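L-iditol 2-dehydrogenase (Clostridium scindens, PDB 4OH1) probably oxidises polyols such as L-iditol with NAD+, as a zinc-containing member of the medium-chain alcohol dehydrogenase family. Local coordinates at residues D205-P208 / E209-E212; E228-A231 / E232-I235. All blocks are in the same frame, centred on the assembly; numbering follows the deposited sequence.

Contact 1 of 2, residues D205-P208 / E209-E212; sequences DIVP and EKLE
Pro208, Leu211 and Val207 make most of this local contact, where the chain leaves strand 200-205 and winds into helix 208-216. Val207 is the N-cap residue, and Pro208 follows it as the first residue of the helix. The Val207 carbonyl points into the first turn and receives two weak bonds, from Lys210 N and Leu211 N, each 3.3 Å from Val207 O. The first regular bond of the helix comes one residue later, Glu212 N to Pro208 O at 3.1 Å (N-H...O 156°).

Leu211 reaches back over this turn. Its CG lies 3.5 Å from Val207 O, and the CD2 branch goes on to the end of the strand, where it meets Asp205 CB at 3.6 Å and the Asp205 backbone N. Val207 turns its CG1 the other way, against the stem of Lys210: with CG1 anti to the backbone N (chi1 178°), this methyl comes within 3.7 Å of Lys210 CG. The lysine chain runs extended past the valine and passes obliquely by the Asp205 carboxylate.

Asp205 OD1 closes an Asx turn, accepting Val207 N at 2.9 Å on its anti lone pair in a nearly straight bond (170°). OD1 also accepts a hydrogen bond from a water that in turn accepts one from Lys210 NZ, while NZ gives a further bond to Lys340 O. OD2 is hydrogen-bonded to Ala182 N, in what is probably the glycine-rich Rossmann turn.

Asp205, ending the second Rossmann strand, has the position of the acidic residue that in NAD+-dependent relatives commonly binds the adenosine ribose; a like role is probable here. Bonds to both oxygens should restrain carboxylate rotation, and the water joins Asp205 to Lys210 without direct contact between the charges, which probably still attract one another.

Contact 2 of 2, residues E228-A231 / E232-I235; sequences EGVA and ERAI
Arg233 folds back along the first turn of helix 230-238 to hold the loop residue Glu228 by its backbone carbonyl. Both terminal nitrogens point at one acceptor: NH1 is 3.0 Å and NH2 3.1 Å from Glu228 O. That oxygen sits at the end of the guanidinium, nearly in its plane, but the two donors meet the carbonyl differently: NH1 lies close to the carbonyl plane and NH2 well above it. A bend at chi3 (-84°) turns the guanidinium back toward the start of the helix. NH2 also forms a salt bridge with Glu227, so the arginine ties down two successive loop residues.

The main-chain bonds begin at Gly229, the N-cap residue. Its carbonyl oxygen receives a nearly straight bond from Arg233 N (3.1 Å, 173°) and a weak one from Glu232 N. Ala234 N to Val230 O and Ile235 N to Ala231 O, both 2.9 Å, carry the regular pattern onward. Gly229 has a positive phi of 76°, and Arg233 NH1 lies close to its backbone, 3.4 Å from Gly229 C.

Van der Waals contacts complete the turn. One guanidinium face rests against the backbone at Val230 CA, 3.8 Å from its plane and offset toward the rim. Glu232, bent at chi2, brings OE1 to 3.5 Å from Ala231 CB, and Ile235 lays CG1 and CD1 against the Ala231 carbonyl oxygen.

Val230 and Ala234, one turn apart, face inward onto Leu223 of strand 221-224 and Phe204 of strand 200-205. Helix 252-261 adds Leu257, against Val230 and Ala231, and Leu261, against Ala234. The helix thus packs on edge strand 221-224 and its neighbour 200-205 in the parallel Rossmann sheet, beside helix 252-261.

Overall arrangement
Contacts 1 and 2 are two successive helix starts in the Rossmann-type half of the chain, both within the zinc-binding dehydrogenase region. Contact 1 follows strand 200-205; contact 2 follows the loop after strand 221-224, which pairs with that strand at the border of the sheet. Their centres are 16 Å apart and their nearest atoms about 7 Å, so they are related through the sheet and do not touch. Contact 1 adjoins the glycine-rich turn and thus the probable nucleotide site, whereas contact 2 lies farther out, its centre 28 Å from the chain centre against 19 Å. Both are away from the two zinc sites.

Contact 1 of 2, residues D205-P208 / E209-E212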
# COMPACT_ATOMS: atom_id res chain seq x y z
N ASP A 205 -7.24 -27.03 -14.74
CA ASP A 205 -7.40 -28.29 -13.99
C ASP A 205 -7.16 -29.48 -14.91
O ASP A 205 -7.09 -29.27 -16.11
CB ASP A 205 -8.82 -28.36 -13.38
CG ASP A 205 -8.93 -29.35 -12.22
OD1 ASP A 205 -9.13 -30.58 -12.44
OD2 ASP A 205 -8.86 -28.91 -11.05
N ILE A 206 -7.09 -30.72 -14.38
CA ILE A 206 -7.06 -31.97 -15.21
C ILE A 206 -8.45 -32.46 -15.65
O ILE A 206 -8.67 -33.06 -16.72
CB ILE A 206 -6.49 -33.15 -14.42
CG1 ILE A 206 -5.20 -32.76 -13.70
CG2 ILE A 206 -6.20 -34.30 -15.35
CD1 ILE A 206 -4.24 -31.97 -14.59
N VAL A 207 -9.39 -32.23 -14.78
CA VAL A 207 -10.67 -32.87 -14.90
C VAL A 207 -11.62 -31.99 -15.69
O VAL A 207 -11.86 -30.87 -15.33
CB VAL A 207 -11.21 -33.13 -13.48
CG1 VAL A 207 -12.61 -33.79 -13.50
CG2 VAL A 207 -10.16 -33.96 -12.67
N PRO A 208 -12.22 -32.51 -16.76
CA PRO A 208 -13.08 -31.65 -17.59
C PRO A 208 -14.43 -31.18 -17.00
O PRO A 208 -14.94 -30.09 -17.36
CB PRO A 208 -13.31 -32.51 -18.84
CG PRO A 208 -12.02 -33.39 -18.90
CD PRO A 208 -11.69 -33.68 -17.49
N GLU A 209 -15.04 -31.98 -16.13
CA GLU A 209 -16.30 -31.57 -15.50
C GLU A 209 -16.06 -30.32 -14.63
O GLU A 209 -16.94 -29.46 -14.40
CB GLU A 209 -16.80 -32.70 -14.62
CG GLU A 209 -18.24 -33.06 -14.82
CD GLU A 209 -18.64 -34.25 -13.97
OE1 GLU A 209 -17.79 -34.85 -13.26
OE2 GLU A 209 -19.83 -34.61 -14.02
N LYS A 210 -14.86 -30.27 -14.09
CA LYS A 210 -14.49 -29.19 -13.23
C LYS A 210 -14.20 -27.96 -14.06
O LYS A 210 -14.43 -26.86 -13.61
CB LYS A 210 -13.29 -29.58 -12.40
CG LYS A 210 -13.57 -30.82 -11.55
CD LYS A 210 -12.53 -30.96 -10.51
CE LYS A 210 -12.78 -32.15 -9.65
NZ LYS A 210 -11.55 -32.35 -8.85
N LEU A 211 -13.72 -28.13 -15.28
CA LEU A 211 -13.52 -26.98 -16.12
C LEU A 211 -14.89 -26.40 -16.46
O LEU A 211 -15.07 -25.18 -16.46
CB LEU A 211 -12.69 -27.34 -17.35
CG LEU A 211 -11.28 -27.86 -17.05
CD1 LEU A 211 -10.59 -28.28 -18.32
CD2 LEU A 211 -10.38 -26.87 -16.29
N GLU A 212 -15.88 -27.23 -16.68
CA GLU A 212 -17.21 -26.68 -16.95
C GLU A 212 -17.73 -25.88 -15.74
O GLU A 212 -18.39 -24.85 -15.86
CB GLU A 212 -18.18 -27.77 -17.29
CG GLU A 212 -19.07 -27.42 -18.45
CD GLU A 212 -20.19 -28.46 -18.67
OE1 GLU A 212 -19.94 -29.49 -19.34
OE2 GLU A 212 -21.33 -28.25 -18.16
O HOH W 1 -9.14 -31.99 -10.34

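Contact 2 of 2, residues E228-A231 / E232-I235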
# COMPACT_ATOMS: atom_id res chain seq x y z
N GLU A 228 -0.33 -30.50 -23.37
CA GLU A 228 0.88 -29.73 -23.65
C GLU A 228 0.56 -28.52 -24.54
O GLU A 228 -0.45 -28.51 -25.22
CB GLU A 228 1.98 -30.61 -24.24
CG GLU A 228 1.63 -31.25 -25.53
CD GLU A 228 2.86 -31.39 -26.38
OE1 GLU A 228 3.39 -30.34 -26.82
OE2 GLU A 228 3.32 -32.53 -26.59
N GLY A 229 1.43 -27.52 -24.50
CA GLY A 229 1.15 -26.22 -25.10
C GLY A 229 0.19 -25.31 -24.33
O GLY A 229 -0.16 -24.22 -24.80
N VAL A 230 -0.24 -25.74 -23.14
CA VAL A 230 -1.31 -25.03 -22.47
C VAL A 230 -0.91 -23.64 -22.07
O VAL A 230 -1.69 -22.71 -22.16
CB VAL A 230 -1.88 -25.83 -21.31
CG1 VAL A 230 -0.84 -26.03 -20.16
CG2 VAL A 230 -3.15 -25.14 -20.81
N ALA A 231 0.33 -23.46 -21.69
CA ALA A 231 0.77 -22.14 -21.34
C ALA A 231 0.56 -21.14 -22.48
O ALA A 231 0.04 -20.04 -22.26
CB ALA A 231 2.21 -22.16 -20.95
N GLU A 232 0.93 -21.51 -23.70
CA GLU A 232 0.88 -20.58 -24.80
C GLU A 232 -0.53 -20.35 -25.19
O GLU A 232 -0.87 -19.22 -25.47
CB GLU A 232 1.72 -21.02 -26.02
CG GLU A 232 3.23 -20.93 -25.76
CD GLU A 232 3.81 -22.18 -25.01
OE1 GLU A 232 3.08 -22.94 -24.28
OE2 GLU A 232 5.04 -22.40 -25.20
N ARG A 233 -1.38 -21.38 -25.20
CA ARG A 233 -2.81 -21.10 -25.45
C ARG A 233 -3.31 -20.07 -24.43
O ARG A 233 -3.92 -19.08 -24.79
CB ARG A 233 -3.67 -22.34 -25.38
CG ARG A 233 -3.29 -23.38 -26.40
CD ARG A 233 -4.35 -24.51 -26.54
NE ARG A 233 -4.23 -25.60 -25.56
CZ ARG A 233 -3.24 -26.51 -25.52
NH1 ARG A 233 -2.22 -26.46 -26.39
NH2 ARG A 233 -3.26 -27.46 -24.59
N ALA A 234 -2.98 -20.28 -23.16
CA ALA A 234 -3.49 -19.41 -22.12
C ALA A 234 -3.00 -18.00 -22.30
O ALA A 234 -3.74 -17.05 -22.10
CB ALA A 234 -3.11 -19.92 -20.72
N ILE A 235 -1.75 -17.84 -22.70
CA ILE A 235 -1.21 -16.50 -22.85
C ILE A 235 -1.85 -15.83 -24.08
O ILE A 235 -2.26 -14.64 -24.03
CB ILE A 235 0.30 -16.57 -22.96
CG1 ILE A 235 0.88 -16.88 -21.59
CG2 ILE A 235 0.86 -15.28 -23.48
CD1 ILE A 235 2.22 -17.57 -21.72